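Local coordinates for protein UDP-N-acetylmuramate--L-alanine ligase (Thermotoga maritima, PDB 1J6U) that catalyses the ATP-dependent joining of L-alanine to UDP-N-acetylmuramate, an early step in building the peptidoglycan of the bacterial cell wall, at residues Val39-Glu45 and Ile58-His64; Ser26-Leu30 and Arg49-Leu53; Pro143-Gly148 and Val166-Leu170; Arg101-Arg106 and Glu174-Phe180; Ile15-Gly19 and Asn85-Val89. All coordinates share one frame; numbering follows the deposited sequence.

Contact 1. Residues Val39-Glu45 and Ile58-His64; sequences VYGSNIE and IPIFVPH
Gly41 and Phe61 hold the two parallel strands together: Gly41 N gives its hydrogen to Pro59 O (3.0 Å), Gly41 O takes one from Phe61 N (2.8 Å), and Asn43 N continues the ladder to Phe61 O. On the face that carries Ser42 and Phe61, the Phe61 ring brings its edge to the Tyr40 ring, CE2 lying 3.9 Å from Tyr40 CD1. Beyond the paired residues His64 folds back over the 39-45 chain. Its ND1 donates to Ser42 OG at 3.0 Å, the hydroxyl lying in the imidazole plane, while one ring face covers the peptide between Asn43 and Ile44. A water joins Asn43 OD1, to which it donates (2.6 Å), with Ile44 N and His64 NE2. The Asn43 amide is also held through ND2, which donates to Glu45 O (2.9 Å) nearly in the amide plane. With an alanine in place of this histidine, Ser42 OG is likely to lose one of its partners, and the bridging water its hold on NE2. In the second shell, Glu87 binds both Ser42 OG and His64 ND1. The pair forms the edge of the parallel N-terminal sheet, in a beta-alpha-beta unit: strand 38-42 lies between 14-18 and the outermost strand 60-61, with helix 48-55 making the crossover.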
# COMPACT_ATOMS: atom_id res chain seq x y z
N VAL A 39 10.84 19.33 13.17
CA VAL A 39 11.03 17.97 12.73
C VAL A 39 12.19 17.76 11.79
O VAL A 39 12.43 18.57 10.91
CB VAL A 39 9.71 17.48 12.03
CG1 VAL A 39 9.94 16.23 11.26
CG2 VAL A 39 8.62 17.26 13.09
N TYR A 40 12.91 16.67 11.97
CA TYR A 40 14.00 16.34 11.04
C TYR A 40 14.25 14.85 11.21
O TYR A 40 13.68 14.19 12.10
CB TYR A 40 15.28 17.15 11.32
CG TYR A 40 16.05 16.73 12.55
CD1 TYR A 40 17.10 15.82 12.45
CD2 TYR A 40 15.72 17.22 13.82
CE1 TYR A 40 17.82 15.40 13.59
CE2 TYR A 40 16.42 16.81 14.97
CZ TYR A 40 17.47 15.90 14.84
OH TYR A 40 18.22 15.54 15.93
N GLY A 41 15.09 14.30 10.37
CA GLY A 41 15.30 12.87 10.53
C GLY A 41 16.37 12.35 9.62
O GLY A 41 17.07 13.10 8.92
N SER A 42 16.45 11.04 9.58
CA SER A 42 17.49 10.45 8.78
C SER A 42 16.99 9.14 8.21
O SER A 42 16.02 8.54 8.69
CB SER A 42 18.66 10.16 9.70
OG SER A 42 18.21 9.22 10.66
N ASN A 43 17.71 8.66 7.22
CA ASN A 43 17.30 7.43 6.59
C ASN A 43 18.53 6.78 6.01
O ASN A 43 19.52 7.44 5.68
CB ASN A 43 16.26 7.73 5.48
CG ASN A 43 15.31 6.58 5.25
OD1 ASN A 43 14.65 6.10 6.20
ND2 ASN A 43 15.21 6.11 3.99
N ILE A 44 18.43 5.47 5.85
CA ILE A 44 19.50 4.65 5.33
C ILE A 44 19.84 4.95 3.88
O ILE A 44 21.00 4.96 3.51
CB ILE A 44 19.12 3.18 5.48
CG1 ILE A 44 20.36 2.31 5.57
CG2 ILE A 44 18.27 2.77 4.32
CD1 ILE A 44 20.03 0.83 5.95
N GLU A 45 18.83 5.20 3.07
CA GLU A 45 19.01 5.49 1.64
C GLU A 45 18.07 6.62 1.29
O GLU A 45 17.18 6.96 2.06
CB GLU A 45 18.62 4.28 0.81
CG GLU A 45 17.15 3.88 1.04
CD GLU A 45 16.82 2.50 0.50
OE1 GLU A 45 15.77 1.93 0.89
OE2 GLU A 45 17.62 1.98 -0.31
N ILE A 58 12.17 20.06 5.37
CA ILE A 58 12.50 19.23 6.52
C ILE A 58 13.90 18.67 6.29
O ILE A 58 14.19 18.08 5.25
CB ILE A 58 11.53 18.05 6.64
CG1 ILE A 58 10.11 18.58 6.85
CG2 ILE A 58 11.98 17.14 7.78
CD1 ILE A 58 9.09 17.51 6.76
N PRO A 59 14.79 18.87 7.27
CA PRO A 59 16.17 18.38 7.15
C PRO A 59 16.13 16.86 7.26
O PRO A 59 15.62 16.31 8.25
CB PRO A 59 16.85 19.01 8.33
CG PRO A 59 15.99 20.21 8.64
CD PRO A 59 14.63 19.67 8.48
N ILE A 60 16.64 16.20 6.22
CA ILE A 60 16.68 14.76 6.14
C ILE A 60 18.10 14.39 5.83
O ILE A 60 18.64 14.80 4.78
CB ILE A 60 15.84 14.20 4.98
CG1 ILE A 60 14.36 14.62 5.12
CG2 ILE A 60 16.01 12.67 4.95
CD1 ILE A 60 13.72 14.18 6.42
N PHE A 61 18.69 13.57 6.70
CA PHE A 61 20.08 13.16 6.55
C PHE A 61 20.25 11.71 6.17
O PHE A 61 19.72 10.81 6.82
CB PHE A 61 20.82 13.44 7.86
CG PHE A 61 20.74 14.86 8.30
CD1 PHE A 61 21.46 15.84 7.64
CD2 PHE A 61 19.88 15.24 9.31
CE1 PHE A 61 21.33 17.19 7.97
CE2 PHE A 61 19.74 16.57 9.66
CZ PHE A 61 20.48 17.56 8.98
N VAL A 62 20.98 11.49 5.09
CA VAL A 62 21.24 10.14 4.61
C VAL A 62 22.73 10.06 4.40
O VAL A 62 23.31 10.95 3.77
CB VAL A 62 20.56 9.89 3.26
CG1 VAL A 62 20.86 8.48 2.77
CG2 VAL A 62 19.06 10.14 3.40
N PRO A 63 23.38 8.99 4.91
CA PRO A 63 22.77 7.90 5.66
C PRO A 63 22.78 8.16 7.15
O PRO A 63 22.97 9.29 7.59
CB PRO A 63 23.65 6.72 5.31
CG PRO A 63 25.05 7.38 5.32
CD PRO A 63 24.79 8.68 4.57
N HIS A 64 22.58 7.10 7.94
CA HIS A 64 22.58 7.23 9.39
C HIS A 64 24.00 7.51 9.88
O HIS A 64 24.97 6.89 9.44
CB HIS A 64 22.05 5.97 10.05
CG HIS A 64 20.59 5.73 9.81
ND1 HIS A 64 19.64 6.72 9.98
CD2 HIS A 64 19.92 4.63 9.40
CE1 HIS A 64 18.45 6.23 9.68
NE2 HIS A 64 18.59 4.96 9.32
O HOH W 1 16.10 4.25 7.41

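Contact 2. Residues Ser26-Leu30 and Arg49-Leu53; sequences SAVAL and RTAYL
Leu30 and Leu53 each turn CG beside the backbone N (chi1 -76° and -66°), which sends their methyl ends into the groove between helices 23-34 and 48-55. These are two nearly parallel helices of the Rossmann-like N-terminal domain, each following a strand of its parallel sheet; the short segments run 12° apart, with axes 11.2 Å from each other. At that spacing side chains alone bridge the gap. Leu53 divides its branches: CD1 rests against Ser26 CB at 3.8 Å and, more loosely, Ala29 CB, while CD2 is pressed tightly against the end of Leu30. Leu30 CD2 also reaches the edge of the Tyr52 ring, the two side chains crossing at about a right angle. Arg49 bends at chi2 and chi3 and folds toward Ser26 on the neighbouring helix. Its aliphatic CG touches Ser26 OG, which is hydrogen-bonded to Gly22 O, just ahead of its helix, and the guanidinium turns an edge to that hydroxyl. Tyr52 OH bonds His156 of the middle domain. Arg49 and Leu30 also cross at about a right angle, Leu30 CD1 meeting the guanidinium at its edge, 3.9 Å from Arg49 NH2.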
# COMPACT_ATOMS: atom_id res chain seq x y z
N SER A 26 7.36 8.70 7.37
CA SER A 26 7.21 10.06 6.82
C SER A 26 5.82 10.61 7.13
O SER A 26 5.68 11.82 7.33
CB SER A 26 7.48 10.12 5.31
OG SER A 26 6.85 9.06 4.60
N ALA A 27 4.82 9.73 7.21
CA ALA A 27 3.46 10.18 7.50
C ALA A 27 3.39 10.82 8.88
O ALA A 27 2.85 11.93 9.07
CB ALA A 27 2.49 9.03 7.41
N VAL A 28 3.96 10.10 9.85
CA VAL A 28 3.98 10.57 11.22
C VAL A 28 4.83 11.84 11.28
O VAL A 28 4.46 12.80 11.97
CB VAL A 28 4.55 9.49 12.17
CG1 VAL A 28 4.60 10.00 13.58
CG2 VAL A 28 3.70 8.25 12.09
N ALA A 29 5.95 11.89 10.55
CA ALA A 29 6.76 13.09 10.57
C ALA A 29 5.97 14.27 9.99
O ALA A 29 5.97 15.36 10.58
CB ALA A 29 8.05 12.90 9.78
N LEU A 30 5.29 14.05 8.86
CA LEU A 30 4.51 15.11 8.21
C LEU A 30 3.40 15.63 9.16
O LEU A 30 3.18 16.82 9.29
CB LEU A 30 3.92 14.59 6.89
CG LEU A 30 4.90 14.47 5.71
CD1 LEU A 30 4.42 13.40 4.74
CD2 LEU A 30 5.04 15.80 4.98
N ARG A 49 10.03 9.76 -0.48
CA ARG A 49 9.62 10.50 0.72
C ARG A 49 10.75 11.46 1.18
O ARG A 49 10.47 12.64 1.44
CB ARG A 49 9.23 9.54 1.87
CG ARG A 49 7.82 8.90 1.76
CD ARG A 49 6.97 9.55 0.67
NE ARG A 49 6.02 10.54 1.14
CZ ARG A 49 5.49 11.54 0.41
NH1 ARG A 49 5.78 11.74 -0.87
NH2 ARG A 49 4.66 12.38 1.01
N THR A 50 12.00 10.99 1.26
CA THR A 50 13.08 11.89 1.71
C THR A 50 13.13 13.07 0.75
O THR A 50 13.25 14.22 1.16
CB THR A 50 14.51 11.22 1.77
OG1 THR A 50 14.89 10.67 0.50
CG2 THR A 50 14.53 10.09 2.77
N ALA A 51 12.98 12.78 -0.54
CA ALA A 51 12.99 13.88 -1.49
C ALA A 51 11.81 14.81 -1.19
O ALA A 51 11.95 16.04 -1.06
CB ALA A 51 12.89 13.32 -2.89
N TYR A 52 10.64 14.21 -1.02
CA TYR A 52 9.46 15.01 -0.77
C TYR A 52 9.57 15.83 0.49
O TYR A 52 9.29 17.04 0.48
CB TYR A 52 8.19 14.12 -0.71
CG TYR A 52 6.95 14.97 -0.57
CD1 TYR A 52 6.54 15.80 -1.61
CD2 TYR A 52 6.26 15.04 0.65
CE1 TYR A 52 5.46 16.69 -1.44
CE2 TYR A 52 5.19 15.93 0.83
CZ TYR A 52 4.79 16.76 -0.21
OH TYR A 52 3.73 17.63 -0.05
N LEU A 53 9.96 15.17 1.59
CA LEU A 53 10.07 15.88 2.86
C LEU A 53 11.07 16.99 2.82
O LEU A 53 10.89 17.99 3.50
CB LEU A 53 10.38 14.93 4.01
CG LEU A 53 9.26 13.92 4.34
CD1 LEU A 53 9.52 13.29 5.68
CD2 LEU A 53 7.97 14.59 4.40

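Contact 3. Residues Pro143-Gly148 and Val166-Leu170; sequences PTVFLG and VVYEL
Phe146 and Val166 form the apolar centre of two parallel strands in the central sheet of the ATP-binding middle domain, a mixed sheet in which 166-170 lies between 144-146 and 116-120. Val166 CG2 approaches the edge of the Phe146 ring, 3.8 Å from Phe146 CD1. Beside it the CB atoms of Phe146 and Tyr168 lie 3.8 Å apart, and Thr144 crosses Val166 with methyl against methyl. Phe105 of the N-terminal domain packs on this face, edge-to-face with both the Phe146 and Tyr168 rings. On the other face, Pro143 CB touches Val167 CG2 at 3.9 Å, next to helix 125-138. Between the faces the backbone ladder consists of two bonds: Val167 N donates to Thr144 O at 2.8 Å, and Phe146 N donates to Val167 O at 2.9 Å. Farther along, the strands separate and a side chain spans the gap. Glu169, extended from a chi1 of -167°, carries its carboxylate to the Gly148 backbone, close to Thr126 of the predicted ATP site, whose hydroxyl makes a weak bond to OE1. With an alanine here, Gly148 N would probably lack this acceptor and the Thr126 hydroxyl its weak partner. Gly148 N reaches Glu169 OE1 at 2.9 Å by a bent bond (130°), coming from above the carboxylate plane, 57° out of it.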
# COMPACT_ATOMS: atom_id res chain seq x y z
N PRO A 143 -10.94 14.60 6.60
CA PRO A 143 -10.21 13.68 7.48
C PRO A 143 -8.69 13.89 7.53
O PRO A 143 -8.09 14.46 6.64
CB PRO A 143 -10.53 12.31 6.86
CG PRO A 143 -10.47 12.67 5.35
CD PRO A 143 -11.18 14.00 5.27
N THR A 144 -8.10 13.44 8.63
CA THR A 144 -6.66 13.45 8.76
C THR A 144 -6.38 12.04 8.23
O THR A 144 -7.01 11.06 8.68
CB THR A 144 -6.19 13.56 10.24
OG1 THR A 144 -6.40 14.90 10.70
CG2 THR A 144 -4.70 13.25 10.37
N VAL A 145 -5.47 11.95 7.26
CA VAL A 145 -5.12 10.67 6.66
C VAL A 145 -3.64 10.25 6.85
O VAL A 145 -2.73 11.04 6.71
CB VAL A 145 -5.44 10.69 5.14
CG1 VAL A 145 -5.23 9.29 4.51
CG2 VAL A 145 -6.87 11.20 4.93
N PHE A 146 -3.45 8.97 7.17
CA PHE A 146 -2.14 8.39 7.34
C PHE A 146 -2.19 7.19 6.41
O PHE A 146 -2.76 6.15 6.74
CB PHE A 146 -1.90 7.89 8.79
CG PHE A 146 -1.69 8.99 9.77
CD1 PHE A 146 -2.77 9.62 10.38
CD2 PHE A 146 -0.40 9.45 10.05
CE1 PHE A 146 -2.54 10.69 11.27
CE2 PHE A 146 -0.19 10.51 10.93
CZ PHE A 146 -1.27 11.12 11.53
N LEU A 147 -1.56 7.33 5.26
CA LEU A 147 -1.57 6.27 4.27
C LEU A 147 -0.23 5.57 4.18
O LEU A 147 0.81 6.21 4.29
CB LEU A 147 -1.87 6.87 2.91
CG LEU A 147 -2.96 6.26 2.06
CD1 LEU A 147 -2.60 6.63 0.63
CD2 LEU A 147 -3.07 4.74 2.24
N GLY A 148 -0.28 4.26 3.93
CA GLY A 148 0.94 3.48 3.74
C GLY A 148 1.28 3.42 2.26
O GLY A 148 1.77 2.42 1.75
N VAL A 166 -9.98 10.69 11.67
CA VAL A 166 -8.69 10.29 11.19
C VAL A 166 -8.79 8.87 10.62
O VAL A 166 -9.42 7.97 11.20
CB VAL A 166 -7.62 10.38 12.31
CG1 VAL A 166 -8.11 9.66 13.54
CG2 VAL A 166 -6.30 9.75 11.83
N VAL A 167 -8.20 8.70 9.44
CA VAL A 167 -8.17 7.43 8.72
C VAL A 167 -6.74 6.92 8.69
O VAL A 167 -5.81 7.67 8.32
CB VAL A 167 -8.60 7.61 7.22
CG1 VAL A 167 -8.86 6.27 6.59
CG2 VAL A 167 -9.81 8.48 7.11
N TYR A 168 -6.53 5.66 9.04
CA TYR A 168 -5.19 5.11 9.01
C TYR A 168 -5.12 3.61 8.78
O TYR A 168 -6.09 2.88 8.90
CB TYR A 168 -4.45 5.47 10.28
CG TYR A 168 -5.12 4.94 11.51
CD1 TYR A 168 -4.77 3.69 12.05
CD2 TYR A 168 -6.13 5.69 12.16
CE1 TYR A 168 -5.39 3.19 13.20
CE2 TYR A 168 -6.76 5.20 13.32
CZ TYR A 168 -6.39 3.96 13.83
OH TYR A 168 -6.95 3.53 14.98
N GLU A 169 -3.92 3.20 8.44
CA GLU A 169 -3.58 1.82 8.13
C GLU A 169 -2.94 1.20 9.38
O GLU A 169 -2.14 1.83 10.01
CB GLU A 169 -2.58 1.89 6.97
CG GLU A 169 -2.25 0.64 6.21
CD GLU A 169 -1.32 0.92 5.02
OE1 GLU A 169 -1.71 1.69 4.10
OE2 GLU A 169 -0.20 0.37 5.00
N LEU A 170 -3.30 -0.00 9.76
CA LEU A 170 -2.66 -0.64 10.89
C LEU A 170 -1.93 -1.84 10.33
O LEU A 170 -2.53 -2.69 9.66
CB LEU A 170 -3.68 -1.13 11.93
CG LEU A 170 -4.00 -0.19 13.06
CD1 LEU A 170 -4.88 -0.91 14.05
CD2 LEU A 170 -2.73 0.23 13.75

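Contact 4. Residues Arg101-Arg106 and Glu174-Phe180; sequences RLHYFR and EEFFSEF
The first turns of helix 101-112, in the stretch leading from the N-terminal domain to the middle domain, pack against the 3-10 turn 175-179, in the loop that follows strand 166-170 and precedes 184-187 in the chain. Leu102 is the wedge: CD2 meets Phe180 CZ at 3.3 Å, and CD1 comes to the edge of the Phe176 ring, 3.8 Å from Phe176 CD2. One turn on, Arg106 fits between the same two phenylalanines. Its CG sits over the centre of the Phe180 face, a CH-pi contact of 3.9 Å to the centroid, 13° off the normal. After a bend at chi3 (76°), the guanidinium lays one face near Phe176 CZ, its plane 29° from the ring. His103 meets Phe176 obliquely, and Phe105 touches Phe180 rim to rim. Charges close the two ends. Arg101 NH1 forms a salt bridge with Glu174 OE1 at 3.2 Å; the oxygen lies in the guanidinium plane, while the donor stands above the carboxylate plane. A water accepts from Leu102 N and donates weakly to Glu174 OE2. Glu179 OE1 pairs with Lys211, and OE2 lies at long salt-bridge distance from Arg106 NH1. Arg106 NH1 makes a weak hydrogen bond to Glu179 O, 3.4 Å away.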
# COMPACT_ATOMS: atom_id res chain seq x y z
N ARG A 101 7.82 3.84 16.33
CA ARG A 101 6.81 4.33 15.39
C ARG A 101 5.35 4.02 15.78
O ARG A 101 4.58 4.94 16.07
CB ARG A 101 7.12 3.75 14.01
CG ARG A 101 6.33 4.36 12.84
CD ARG A 101 6.69 3.68 11.50
NE ARG A 101 6.61 2.21 11.61
CZ ARG A 101 7.24 1.34 10.81
NH1 ARG A 101 7.11 0.02 10.99
NH2 ARG A 101 8.01 1.79 9.82
N LEU A 102 4.99 2.74 15.82
CA LEU A 102 3.61 2.35 16.09
C LEU A 102 3.12 2.87 17.39
O LEU A 102 2.05 3.48 17.48
CB LEU A 102 3.42 0.84 16.09
CG LEU A 102 2.34 0.28 15.18
CD1 LEU A 102 1.85 -1.00 15.80
CD2 LEU A 102 1.19 1.29 15.00
N HIS A 103 3.92 2.61 18.42
CA HIS A 103 3.59 3.05 19.76
C HIS A 103 3.39 4.57 19.80
O HIS A 103 2.47 5.05 20.44
CB HIS A 103 4.72 2.65 20.72
CG HIS A 103 4.43 3.02 22.13
ND1 HIS A 103 3.75 2.18 22.99
CD2 HIS A 103 4.64 4.17 22.81
CE1 HIS A 103 3.54 2.81 24.13
NE2 HIS A 103 4.07 4.02 24.05
N TYR A 104 4.26 5.32 19.13
CA TYR A 104 4.15 6.77 19.12
C TYR A 104 2.88 7.19 18.37
O TYR A 104 2.19 8.15 18.73
CB TYR A 104 5.36 7.38 18.44
CG TYR A 104 5.33 8.88 18.42
CD1 TYR A 104 5.54 9.62 19.59
CD2 TYR A 104 5.12 9.58 17.22
CE1 TYR A 104 5.56 11.02 19.57
CE2 TYR A 104 5.12 10.97 17.19
CZ TYR A 104 5.35 11.68 18.37
OH TYR A 104 5.38 13.04 18.31
N PHE A 105 2.61 6.47 17.29
CA PHE A 105 1.44 6.72 16.50
C PHE A 105 0.19 6.53 17.39
O PHE A 105 -0.72 7.37 17.42
CB PHE A 105 1.39 5.74 15.33
CG PHE A 105 0.24 5.97 14.43
CD1 PHE A 105 0.04 7.22 13.85
CD2 PHE A 105 -0.67 4.95 14.19
CE1 PHE A 105 -1.05 7.46 13.03
CE2 PHE A 105 -1.77 5.18 13.38
CZ PHE A 105 -1.96 6.44 12.79
N ARG A 106 0.15 5.43 18.14
CA ARG A 106 -0.99 5.24 19.00
C ARG A 106 -1.12 6.39 19.96
O ARG A 106 -2.22 6.89 20.21
CB ARG A 106 -0.88 3.98 19.81
CG ARG A 106 -2.25 3.57 20.28
CD ARG A 106 -2.21 2.45 21.25
NE ARG A 106 -1.79 2.93 22.54
CZ ARG A 106 -1.66 2.14 23.59
NH1 ARG A 106 -1.93 0.85 23.47
NH2 ARG A 106 -1.27 2.64 24.75
N GLU A 174 3.01 -6.05 13.34
CA GLU A 174 3.40 -5.80 14.71
C GLU A 174 2.22 -6.13 15.59
O GLU A 174 1.16 -5.52 15.47
CB GLU A 174 3.82 -4.34 14.89
CG GLU A 174 4.29 -3.69 13.58
CD GLU A 174 5.05 -2.37 13.78
OE1 GLU A 174 5.00 -1.50 12.86
OE2 GLU A 174 5.71 -2.21 14.84
N GLU A 175 2.40 -7.11 16.47
CA GLU A 175 1.38 -7.54 17.43
C GLU A 175 0.69 -6.36 18.15
O GLU A 175 -0.51 -6.40 18.45
CB GLU A 175 2.03 -8.47 18.46
CG GLU A 175 1.08 -9.21 19.39
CD GLU A 175 1.83 -10.12 20.36
OE1 GLU A 175 1.47 -11.31 20.48
OE2 GLU A 175 2.79 -9.62 21.00
N PHE A 176 1.46 -5.31 18.40
CA PHE A 176 0.96 -4.11 19.08
C PHE A 176 -0.21 -3.45 18.36
O PHE A 176 -0.82 -2.54 18.90
CB PHE A 176 2.07 -3.06 19.21
CG PHE A 176 1.73 -1.90 20.11
CD1 PHE A 176 1.70 -2.06 21.49
CD2 PHE A 176 1.47 -0.63 19.58
CE1 PHE A 176 1.41 -0.98 22.34
CE2 PHE A 176 1.19 0.46 20.41
CZ PHE A 176 1.15 0.29 21.80
N PHE A 177 -0.53 -3.89 17.14
CA PHE A 177 -1.64 -3.25 16.43
C PHE A 177 -2.89 -3.52 17.22
O PHE A 177 -3.80 -2.68 17.25
CB PHE A 177 -1.76 -3.74 14.98
CG PHE A 177 -2.55 -5.00 14.81
CD1 PHE A 177 -3.91 -4.94 14.46
CD2 PHE A 177 -1.95 -6.25 14.94
CE1 PHE A 177 -4.66 -6.11 14.24
CE2 PHE A 177 -2.68 -7.42 14.72
CZ PHE A 177 -4.04 -7.36 14.36
N SER A 178 -2.90 -4.67 17.88
CA SER A 178 -4.02 -5.12 18.72
C SER A 178 -4.31 -4.20 19.92
O SER A 178 -5.31 -4.36 20.60
CB SER A 178 -3.72 -6.50 19.27
OG SER A 178 -2.64 -6.37 20.17
N GLU A 179 -3.42 -3.24 20.16
CA GLU A 179 -3.54 -2.29 21.24
C GLU A 179 -4.32 -1.05 20.82
O GLU A 179 -4.62 -0.18 21.63
CB GLU A 179 -2.15 -1.85 21.73
CG GLU A 179 -1.36 -2.96 22.39
CD GLU A 179 -2.11 -3.56 23.56
OE1 GLU A 179 -2.46 -4.76 23.50
OE2 GLU A 179 -2.34 -2.82 24.55
N PHE A 180 -4.64 -0.97 19.54
CA PHE A 180 -5.41 0.15 19.04
C PHE A 180 -6.89 -0.15 19.30
O PHE A 180 -7.29 -1.31 19.44
CB PHE A 180 -5.19 0.35 17.52
CG PHE A 180 -3.89 0.99 17.19
CD1 PHE A 180 -2.69 0.32 17.40
CD2 PHE A 180 -3.85 2.31 16.75
CE1 PHE A 180 -1.47 0.97 17.18
CE2 PHE A 180 -2.63 2.96 16.53
CZ PHE A 180 -1.45 2.30 16.74
O HOH W 2 6.83 0.81 15.79

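Contact 5. Residues Ile15-Gly19 and Asn85-Val89; sequences IHFVG and NPEIV
His16 and Glu87 join strand 14-18, a central strand of the Rossmann-like N-terminal sheet, to the first turn of helix 86-93. His16 sends its imidazole straight out from the strand, CG anti to the backbone N (chi1 -180°), and crosses the glutamate at about a right angle. NE2 donates to Glu87 OE1, which lies in the ring plane but is met from above its own carboxylate plane, the two planes being 53° apart. On the far side of the ring, ND1 is bonded to Tyr40 OH, so both nitrogens are held and the rotation of the imidazole is fixed. Glu87, with CG beside its backbone N and an extended chain beyond, slides past Val18, whose CG2 lies 3.6 Å from Glu87 OE1. The carboxylate is buried but has several partners: besides Ser42 and His64, Asn68 and Ser65 N bond to OE2. Val18 spreads its methyls, CG1 to Asn85 ND2 at 3.6 Å and CG2 to Ile88 CD1 at 4.1 Å. Asn85 is the N-cap of the helix: its OD1 accepts from Glu87 N at 2.8 Å, in the carbonyl plane. The His16 NE2 to Glu87 OE1 bond is short, 2.6 Å, with an N-H...O angle of 154°.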
# COMPACT_ATOMS: atom_id res chain seq x y z
N ILE A 15 11.66 16.82 17.12
CA ILE A 15 11.65 15.37 16.98
C ILE A 15 12.58 14.87 15.90
O ILE A 15 12.62 15.40 14.78
CB ILE A 15 10.24 14.88 16.66
CG1 ILE A 15 9.26 15.50 17.66
CG2 ILE A 15 10.18 13.36 16.68
CD1 ILE A 15 7.77 15.34 17.27
N HIS A 16 13.34 13.84 16.25
CA HIS A 16 14.31 13.18 15.38
C HIS A 16 13.73 11.81 14.97
O HIS A 16 13.48 10.95 15.83
CB HIS A 16 15.62 13.03 16.16
CG HIS A 16 16.72 12.38 15.40
ND1 HIS A 16 18.03 12.80 15.50
CD2 HIS A 16 16.72 11.36 14.52
CE1 HIS A 16 18.79 12.07 14.71
NE2 HIS A 16 18.02 11.19 14.10
N PHE A 17 13.53 11.63 13.67
CA PHE A 17 12.98 10.39 13.11
C PHE A 17 14.07 9.57 12.44
O PHE A 17 14.61 9.96 11.39
CB PHE A 17 11.90 10.68 12.03
CG PHE A 17 10.62 11.29 12.57
CD1 PHE A 17 10.54 12.66 12.84
CD2 PHE A 17 9.51 10.47 12.84
CE1 PHE A 17 9.40 13.21 13.36
CE2 PHE A 17 8.36 11.01 13.36
CZ PHE A 17 8.31 12.39 13.63
N VAL A 18 14.36 8.43 13.03
CA VAL A 18 15.38 7.56 12.47
C VAL A 18 14.63 6.61 11.57
O VAL A 18 13.92 5.70 12.04
CB VAL A 18 16.12 6.80 13.60
CG1 VAL A 18 17.30 6.00 13.03
CG2 VAL A 18 16.60 7.80 14.62
N GLY A 19 14.80 6.84 10.26
CA GLY A 19 14.10 6.06 9.25
C GLY A 19 12.93 6.88 8.68
O GLY A 19 11.94 6.34 8.20
N ASN A 85 22.61 1.43 15.85
CA ASN A 85 22.50 2.56 14.96
C ASN A 85 23.19 3.72 15.70
O ASN A 85 22.87 4.03 16.83
CB ASN A 85 21.03 2.88 14.68
CG ASN A 85 20.85 4.06 13.73
OD1 ASN A 85 21.30 5.17 14.00
ND2 ASN A 85 20.18 3.83 12.61
N PRO A 86 24.18 4.36 15.07
CA PRO A 86 24.83 5.46 15.79
C PRO A 86 23.89 6.51 16.37
O PRO A 86 24.18 7.07 17.42
CB PRO A 86 25.81 6.04 14.75
CG PRO A 86 25.25 5.61 13.43
CD PRO A 86 24.75 4.20 13.72
N GLU A 87 22.77 6.78 15.71
CA GLU A 87 21.84 7.79 16.19
C GLU A 87 21.15 7.31 17.43
O GLU A 87 20.88 8.08 18.35
CB GLU A 87 20.82 8.12 15.10
CG GLU A 87 21.46 8.94 13.97
CD GLU A 87 20.58 9.08 12.72
OE1 GLU A 87 19.36 9.29 12.89
OE2 GLU A 87 21.11 9.02 11.58
N ILE A 88 20.87 6.04 17.48
CA ILE A 88 20.21 5.54 18.64
C ILE A 88 21.22 5.50 19.78
O ILE A 88 20.86 5.77 20.94
CB ILE A 88 19.57 4.14 18.37
CG1 ILE A 88 18.42 4.32 17.37
CG2 ILE A 88 19.01 3.52 19.68
CD1 ILE A 88 17.43 5.43 17.80
N VAL A 89 22.48 5.19 19.47
CA VAL A 89 23.48 5.14 20.53
C VAL A 89 23.66 6.54 21.13
O VAL A 89 23.65 6.69 22.36
CB VAL A 89 24.84 4.55 20.06
CG1 VAL A 89 25.88 4.71 21.15
CG2 VAL A 89 24.68 3.08 19.81

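Contacts 1, 2 and 5 belong to the N-terminal domain. Contacts 1 and 5 lie about 9 Å apart between centres on neighbouring strands 38-42 and 14-18, sharing a polar cluster round Glu87; helices 23-34 and 48-55 of contact 2 follow those strands in the chain and pack beside the same sheet. The segments of contacts 1 and 2 alternate along the chain, and both fall between the two halves of contact 5. Contact 3 is in the middle-domain sheet, about 23 Å from contact 1 between centres. Contact 4 brackets contact 3 in sequence and joins the domains. Contacts 2, 3 and 4 meet through Val28, Phe105 and Phe146, where the two domains pack together.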